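Local coordinates for protein pyruvate kinase (Toxoplasma gondii, PDB 3GG8) that catalyses the pyruvate kinase step of glycolysis, transferring the phosphoryl group of phosphoenolpyruvate to ADP to give pyruvate and ATP, at residues T157-D162 against L282-P287; I275-G280 against L293-M298. All coordinates share one frame; numbering follows the deposited sequence.

Interaction 1 of 2, residues T157-D162 against L282-P287; sequences TILIAD and LGMEIP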
ATOM      1  N   THR C 157      34.544  10.480  31.330  1.00 34.77           N
ATOM      2  CA  THR C 157      35.454   9.374  31.101  1.00 34.79           C
ATOM      3  C   THR C 157      36.552   9.776  30.112  1.00 34.28           C
ATOM      4  O   THR C 157      36.272  10.425  29.104  1.00 34.36           O
ATOM      5  CB  THR C 157      34.676   8.138  30.603  1.00 34.71           C
ATOM      6  OG1 THR C 157      33.829   7.665  31.659  1.00 36.11           O
ATOM      7  CG2 THR C 157      35.625   7.030  30.189  1.00 34.97           C
ATOM      8  N   ILE C 158      37.798   9.419  30.417  1.00 34.10           N
ATOM      9  CA  ILE C 158      38.897   9.566  29.457  1.00 34.10           C
ATOM     10  C   ILE C 158      39.478   8.198  29.105  1.00 34.57           C
ATOM     11  O   ILE C 158      39.849   7.427  30.003  1.00 34.71           O
ATOM     12  CB  ILE C 158      40.054  10.463  29.985  1.00 33.91           C
ATOM     13  CG1 ILE C 158      39.575  11.867  30.332  1.00 33.86           C
ATOM     14  CG2 ILE C 158      41.188  10.544  28.960  1.00 34.22           C
ATOM     15  CD1 ILE C 158      40.623  12.656  31.115  1.00 32.86           C
ATOM     16  N   LEU C 159      39.558   7.917  27.805  1.00 34.74           N
ATOM     17  CA  LEU C 159      40.168   6.687  27.283  1.00 35.18           C
ATOM     18  C   LEU C 159      41.609   6.911  26.818  1.00 35.15           C
ATOM     19  O   LEU C 159      41.925   7.938  26.191  1.00 35.32           O
ATOM     20  CB  LEU C 159      39.329   6.107  26.139  1.00 35.28           C
ATOM     21  CG  LEU C 159      38.359   4.961  26.442  1.00 36.28           C
ATOM     22  CD1 LEU C 159      37.395   5.315  27.544  1.00 36.73           C
ATOM     23  CD2 LEU C 159      37.598   4.580  25.196  1.00 35.65           C
ATOM     24  N   ILE C 160      42.471   5.945  27.130  1.00 35.21           N
ATOM     25  CA  ILE C 160      43.910   6.033  26.857  1.00 35.73           C
ATOM     26  C   ILE C 160      44.402   4.769  26.159  1.00 36.24           C
ATOM     27  O   ILE C 160      44.031   3.661  26.553  1.00 35.94           O
ATOM     28  CB  ILE C 160      44.717   6.259  28.157  1.00 35.42           C
ATOM     29  CG1 ILE C 160      44.280   7.559  28.831  1.00 34.81           C
ATOM     30  CG2 ILE C 160      46.219   6.279  27.870  1.00 35.73           C
ATOM     31  CD1 ILE C 160      44.649   7.652  30.297  1.00 34.33           C
ATOM     32  N   ALA C 161      45.225   4.943  25.123  1.00 37.08           N
ATOM     33  CA  ALA C 161      45.836   3.820  24.376  1.00 38.15           C
ATOM     34  C   ALA C 161      44.815   2.909  23.682  1.00 39.09           C
ATOM     35  O   ALA C 161      44.638   1.746  24.067  1.00 38.41           O
ATOM     36  CB  ALA C 161      46.770   2.996  25.279  1.00 37.92           C
ATOM     37  N   ASP C 162      44.177   3.447  22.641  1.00 40.25           N
ATOM     38  CA  ASP C 162      43.081   2.773  21.939  1.00 41.47           C
ATOM     39  C   ASP C 162      42.048   2.156  22.896  1.00 41.56           C
ATOM     40  O   ASP C 162      41.558   1.042  22.672  1.00 41.91           O
ATOM     41  CB  ASP C 162      43.624   1.727  20.943  1.00 42.12           C
ATOM     42  CG  ASP C 162      44.532   2.347  19.879  1.00 43.60           C
ATOM     43  OD1 ASP C 162      45.462   1.660  19.410  1.00 46.41           O
ATOM     44  OD2 ASP C 162      44.337   3.530  19.529  1.00 45.54           O
ATOM     45  N   LEU C 282      34.528   5.926  16.714  1.00 34.68           N
ATOM     46  CA  LEU C 282      33.232   6.172  17.359  1.00 34.46           C
ATOM     47  C   LEU C 282      33.074   5.293  18.606  1.00 34.44           C
ATOM     48  O   LEU C 282      32.478   5.713  19.598  1.00 33.93           O
ATOM     49  CB  LEU C 282      32.071   5.932  16.379  1.00 33.83           C
ATOM     50  CG  LEU C 282      31.682   7.071  15.445  1.00 34.08           C
ATOM     51  CD1 LEU C 282      30.830   6.601  14.274  1.00 30.93           C
ATOM     52  CD2 LEU C 282      30.971   8.165  16.254  1.00 34.06           C
ATOM     53  N   GLY C 283      33.629   4.079  18.542  1.00 34.59           N
ATOM     54  CA  GLY C 283      33.621   3.136  19.659  1.00 34.78           C
ATOM     55  C   GLY C 283      34.533   3.532  20.805  1.00 35.42           C
ATOM     56  O   GLY C 283      34.477   2.914  21.880  1.00 35.11           O
ATOM     57  N   MET C 284      35.369   4.554  20.579  1.00 35.88           N
ATOM     58  CA  MET C 284      36.198   5.168  21.638  1.00 36.67           C
ATOM     59  C   MET C 284      35.498   6.352  22.298  1.00 35.99           C
ATOM     60  O   MET C 284      36.036   6.943  23.242  1.00 36.31           O
ATOM     61  CB  MET C 284      37.539   5.685  21.092  1.00 37.53           C
ATOM     62  CG  MET C 284      38.488   4.654  20.504  1.00 39.75           C
ATOM     63  SD  MET C 284      38.765   3.269  21.597  1.00 44.32           S
ATOM     64  CE  MET C 284      39.614   2.184  20.442  1.00 44.02           C
ATOM     65  N   GLU C 285      34.320   6.716  21.791  1.00 35.42           N
ATOM     66  CA  GLU C 285      33.675   7.984  22.159  1.00 34.48           C
ATOM     67  C   GLU C 285      32.248   7.802  22.666  1.00 34.70           C
ATOM     68  O   GLU C 285      31.692   8.712  23.289  1.00 34.11           O
ATOM     69  CB  GLU C 285      33.671   8.971  20.975  1.00 34.46           C
ATOM     70  CG  GLU C 285      35.036   9.262  20.326  1.00 33.89           C
ATOM     71  CD  GLU C 285      35.794  10.381  21.009  1.00 33.94           C
ATOM     72  OE1 GLU C 285      35.190  11.134  21.816  1.00 32.25           O
ATOM     73  OE2 GLU C 285      37.001  10.500  20.733  1.00 34.64           O
ATOM     74  N   ILE C 286      31.642   6.651  22.351  1.00 34.90           N
ATOM     75  CA  ILE C 286      30.304   6.310  22.819  1.00 34.81           C
ATOM     76  C   ILE C 286      30.277   4.843  23.277  1.00 35.23           C
ATOM     77  O   ILE C 286      31.156   4.068  22.911  1.00 35.04           O
ATOM     78  CB  ILE C 286      29.174   6.595  21.741  1.00 34.86           C
ATOM     79  CG1 ILE C 286      29.237   5.611  20.563  1.00 35.33           C
ATOM     80  CG2 ILE C 286      29.187   8.057  21.242  1.00 33.99           C
ATOM     81  CD1 ILE C 286      28.035   5.699  19.628  1.00 35.17           C
ATOM     82  N   PRO C 287      29.300   4.457  24.122  1.00 35.70           N
ATOM     83  CA  PRO C 287      29.169   3.008  24.367  1.00 36.45           C
ATOM     84  C   PRO C 287      29.212   2.175  23.060  1.00 37.04           C
ATOM     85  O   PRO C 287      28.569   2.535  22.075  1.00 37.33           O
ATOM     86  CB  PRO C 287      27.817   2.901  25.061  1.00 36.30           C
ATOM     87  CG  PRO C 287      27.717   4.191  25.829  1.00 35.79           C
ATOM     88  CD  PRO C 287      28.355   5.241  24.939  1.00 35.47           C
TER

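Interaction 2 of 2, residues I275-G280 against L293-M298; sequences IMIARG and LAQKMM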
ATOM      1  N   ILE C 275      29.847  11.132   3.278  1.00 33.58           N
ATOM      2  CA  ILE C 275      30.251  10.872   4.662  1.00 33.53           C
ATOM      3  C   ILE C 275      31.155   9.637   4.748  1.00 33.30           C
ATOM      4  O   ILE C 275      30.975   8.670   3.994  1.00 33.13           O
ATOM      5  CB  ILE C 275      28.985  10.700   5.603  1.00 33.75           C
ATOM      6  CG1 ILE C 275      28.209  12.024   5.779  1.00 33.50           C
ATOM      7  CG2 ILE C 275      29.337  10.037   6.971  1.00 32.26           C
ATOM      8  CD1 ILE C 275      29.041  13.225   6.304  1.00 35.24           C
ATOM      9  N   MET C 276      32.131   9.682   5.655  1.00 33.02           N
ATOM     10  CA  MET C 276      32.870   8.488   6.037  1.00 33.27           C
ATOM     11  C   MET C 276      32.583   8.185   7.514  1.00 34.11           C
ATOM     12  O   MET C 276      32.776   9.042   8.385  1.00 34.82           O
ATOM     13  CB  MET C 276      34.370   8.642   5.746  1.00 33.00           C
ATOM     14  CG  MET C 276      35.195   7.414   6.125  1.00 32.54           C
ATOM     15  SD  MET C 276      36.964   7.544   5.875  1.00 34.19           S
ATOM     16  CE  MET C 276      37.085   8.016   4.134  1.00 30.70           C
ATOM     17  N   ILE C 277      32.057   6.990   7.779  1.00 34.38           N
ATOM     18  CA  ILE C 277      31.750   6.540   9.126  1.00 35.00           C
ATOM     19  C   ILE C 277      32.959   5.770   9.689  1.00 35.94           C
ATOM     20  O   ILE C 277      33.296   4.690   9.199  1.00 36.81           O
ATOM     21  CB  ILE C 277      30.493   5.625   9.128  1.00 35.34           C
ATOM     22  CG1 ILE C 277      29.299   6.320   8.465  1.00 34.02           C
ATOM     23  CG2 ILE C 277      30.156   5.113  10.561  1.00 35.08           C
ATOM     24  CD1 ILE C 277      28.120   5.400   8.228  1.00 35.03           C
ATOM     25  N   ALA C 278      33.622   6.343  10.694  1.00 36.26           N
ATOM     26  CA  ALA C 278      34.772   5.710  11.337  1.00 35.72           C
ATOM     27  C   ALA C 278      34.307   5.004  12.602  1.00 35.46           C
ATOM     28  O   ALA C 278      34.357   5.585  13.699  1.00 35.34           O
ATOM     29  CB  ALA C 278      35.845   6.748  11.668  1.00 35.93           C
ATOM     30  N   ARG C 279      33.869   3.750  12.442  1.00 34.78           N
ATOM     31  CA  ARG C 279      33.315   2.954  13.545  1.00 34.41           C
ATOM     32  C   ARG C 279      34.253   2.785  14.721  1.00 34.19           C
ATOM     33  O   ARG C 279      33.832   2.954  15.849  1.00 34.39           O
ATOM     34  CB  ARG C 279      32.874   1.556  13.079  1.00 34.88           C
ATOM     35  CG  ARG C 279      31.671   1.524  12.155  1.00 33.16           C
ATOM     36  CD  ARG C 279      32.114   1.291  10.719  1.00 32.30           C
ATOM     37  NE  ARG C 279      32.953   0.100  10.580  1.00 30.53           N
ATOM     38  CZ  ARG C 279      32.495  -1.147  10.515  1.00 33.46           C
ATOM     39  NH1 ARG C 279      31.192  -1.398  10.580  1.00 30.50           N
ATOM     40  NH2 ARG C 279      33.351  -2.156  10.381  1.00 35.56           N
ATOM     41  N   GLY C 280      35.510   2.429  14.461  1.00 34.43           N
ATOM     42  CA  GLY C 280      36.483   2.180  15.517  1.00 34.58           C
ATOM     43  C   GLY C 280      36.733   3.386  16.418  1.00 35.16           C
ATOM     44  O   GLY C 280      36.842   3.244  17.630  1.00 35.26           O
ATOM     45  N   LEU C 293      23.957   1.337  15.944  1.00 35.35           N
ATOM     46  CA  LEU C 293      22.788   2.210  15.737  1.00 35.20           C
ATOM     47  C   LEU C 293      23.149   3.483  14.951  1.00 34.93           C
ATOM     48  O   LEU C 293      22.511   3.806  13.938  1.00 34.75           O
ATOM     49  CB  LEU C 293      22.158   2.600  17.078  1.00 35.66           C
ATOM     50  CG  LEU C 293      21.298   1.586  17.823  1.00 36.71           C
ATOM     51  CD1 LEU C 293      20.974   2.110  19.216  1.00 37.62           C
ATOM     52  CD2 LEU C 293      20.002   1.259  17.066  1.00 37.75           C
ATOM     53  N   ALA C 294      24.180   4.191  15.419  1.00 34.40           N
ATOM     54  CA  ALA C 294      24.721   5.363  14.726  1.00 34.00           C
ATOM     55  C   ALA C 294      25.081   5.073  13.265  1.00 34.18           C
ATOM     56  O   ALA C 294      24.717   5.849  12.377  1.00 34.15           O
ATOM     57  CB  ALA C 294      25.921   5.927  15.480  1.00 33.10           C
ATOM     58  N   GLN C 295      25.777   3.963  13.007  1.00 34.55           N
ATOM     59  CA  GLN C 295      26.147   3.607  11.623  1.00 35.06           C
ATOM     60  C   GLN C 295      24.891   3.518  10.751  1.00 35.86           C
ATOM     61  O   GLN C 295      24.815   4.161   9.694  1.00 35.94           O
ATOM     62  CB  GLN C 295      26.915   2.273  11.566  1.00 35.11           C
ATOM     63  CG  GLN C 295      26.967   1.643  10.169  1.00 33.64           C
ATOM     64  CD  GLN C 295      27.845   0.423  10.097  1.00 34.13           C
ATOM     65  OE1 GLN C 295      28.906   0.370  10.730  1.00 34.29           O
ATOM     66  NE2 GLN C 295      27.423  -0.570   9.311  1.00 29.52           N
ATOM     67  N   LYS C 296      23.923   2.723  11.215  1.00 36.03           N
ATOM     68  CA  LYS C 296      22.663   2.488  10.523  1.00 37.09           C
ATOM     69  C   LYS C 296      21.940   3.770  10.196  1.00 37.12           C
ATOM     70  O   LYS C 296      21.469   3.949   9.068  1.00 37.31           O
ATOM     71  CB  LYS C 296      21.727   1.633  11.384  1.00 36.66           C
ATOM     72  CG  LYS C 296      21.854   0.165  11.119  1.00 37.99           C
ATOM     73  CD  LYS C 296      20.794  -0.658  11.900  1.00 38.67           C
ATOM     74  CE  LYS C 296      20.566  -2.030  11.226  1.00 41.88           C
ATOM     75  NZ  LYS C 296      21.855  -2.799  10.980  1.00 41.91           N
ATOM     76  N   MET C 297      21.836   4.630  11.208  1.00 37.04           N
ATOM     77  CA  MET C 297      21.193   5.932  11.105  1.00 37.27           C
ATOM     78  C   MET C 297      21.892   6.833  10.099  1.00 36.60           C
ATOM     79  O   MET C 297      21.230   7.488   9.309  1.00 36.56           O
ATOM     80  CB  MET C 297      21.109   6.594  12.495  1.00 37.71           C
ATOM     81  CG  MET C 297      20.734   8.099  12.561  0.50 38.87           C
ATOM     82  SD  MET C 297      22.106   9.297  12.725  0.50 42.76           S
ATOM     83  CE  MET C 297      22.876   8.859  14.278  0.50 42.13           C
ATOM     84  N   MET C 298      23.219   6.859  10.130  1.00 36.46           N
ATOM     85  CA  MET C 298      23.991   7.745   9.259  1.00 36.02           C
ATOM     86  C   MET C 298      23.978   7.289   7.803  1.00 35.96           C
ATOM     87  O   MET C 298      24.052   8.114   6.885  1.00 35.54           O
ATOM     88  CB  MET C 298      25.429   7.869   9.748  1.00 36.01           C
ATOM     89  CG  MET C 298      25.611   8.855  10.901  1.00 36.41           C
ATOM     90  SD  MET C 298      27.347   9.109  11.327  1.00 36.60           S
ATOM     91  CE  MET C 298      27.729   7.510  12.069  1.00 38.75           C
TER

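Interaction 1 of 2, residues T157-D162 against L282-P287
M284 reaches across to both L159 and D162, and both contacts of this small surface patch centre on it. The tight part is the end of the thioether. CE comes up against the backbone carbonyl of D162, with 3.2 Å between M284 CE and D162 O. The sulfur is close to the same group, as M284 SD lies 3.7 Å from D162 C. These are van der Waals contacts of a methyl and a sulfur with a peptide group. The M284 chain bends at its second torsion (chi2 -51°), which turns the sulfur and methyl toward 157-162. L159 adds one branch from the strand: its CD2 is 3.4 Å from M284 O and 4.0 Å from M284 SD. This methyl thus meets both the backbone and the thioether of M284.

The loose side is the D162 side chain. The residue is exposed and its carboxylate does not meet 282-287; of its side chain, CB alone comes near, with D162 CB 4.1 Å from M284 CE. A161 and D162 both have positive phi, so the chain turns as it leaves the strand. On the facing side, L282 O accepts from both E285 N and I286 N, which curls the chain after the short helix.

Strand 157-160 belongs to the mixed sheet of the B domain, the lid inserted in the barrel domain. Residues 282-287 include the loop joining helices 279-282 and 288-305. N194 of the neighbouring strand 193-194 touches both L159 and M284, and its ND2 bonds to E285 OE2, so that strand also bridges lid and barrel.

Interaction 2 of 2, residues I275-G280 against L293-M298
The R279 guanidinium meets the Q295 amide at its edge, with Q295 OE1 close to the guanidinium plane. R279 NH1 donates to Q295 OE1 over 2.9 Å, and the bond is fairly straight (162° at the hydrogen). The donor lies in the carbonyl plane, on a lone pair of OE1. The two flat groups are still turned 40° apart. R279 bends at its second and third torsions, so its aliphatic part also passes the amide: CG and CD are each 3.3 Å from Q295 OE1. Q295 extends straight from the helix, with CG anti to its backbone N (chi1 163°).

Beside this polar pair the contact is apolar. I277 CG2 packs on the methyl of M298, 3.7 Å from M298 CE. The longer branch ends against the helix, with I277 CD1 3.8 Å from Q295 O and 4.0 Å from M298 CB. All four residues are buried.

Strand 275-278 is the sixth of the (beta/alpha)8 barrel. Helix 288-305 packs outside it and leads on to strand 309-312, forming a beta-alpha-beta crossover.

The buried charge has other partners. R279 NH2 forms a salt bridge with D332 and also bonds to T313 O. Q295 NE2 bonds to D339, which also pairs with K296. Q295 therefore links a cationic group to a carboxylate through its two amide ends, and this probably fixes which way its amide is flipped.

How the interactions relate
The segments alternate along the chain, in the order 157-162, 275-280, 282-287, 293-298. The centres of the two interactions are about 16 Å apart. They meet at L282, whose CD1 lies 3.9 Å from M298 CE and 4.1 Å from I277 CG2. L282, which does not itself touch 157-162, packs the start of the 282-287 loop against the apolar part of interaction 2. Interaction 2 is buried within the barrel domain; interaction 1 is at the surface, where the B domain meets that domain. In pyruvate kinases the active site lies in the cleft between these domains, so interaction 1 probably lies beside its entrance.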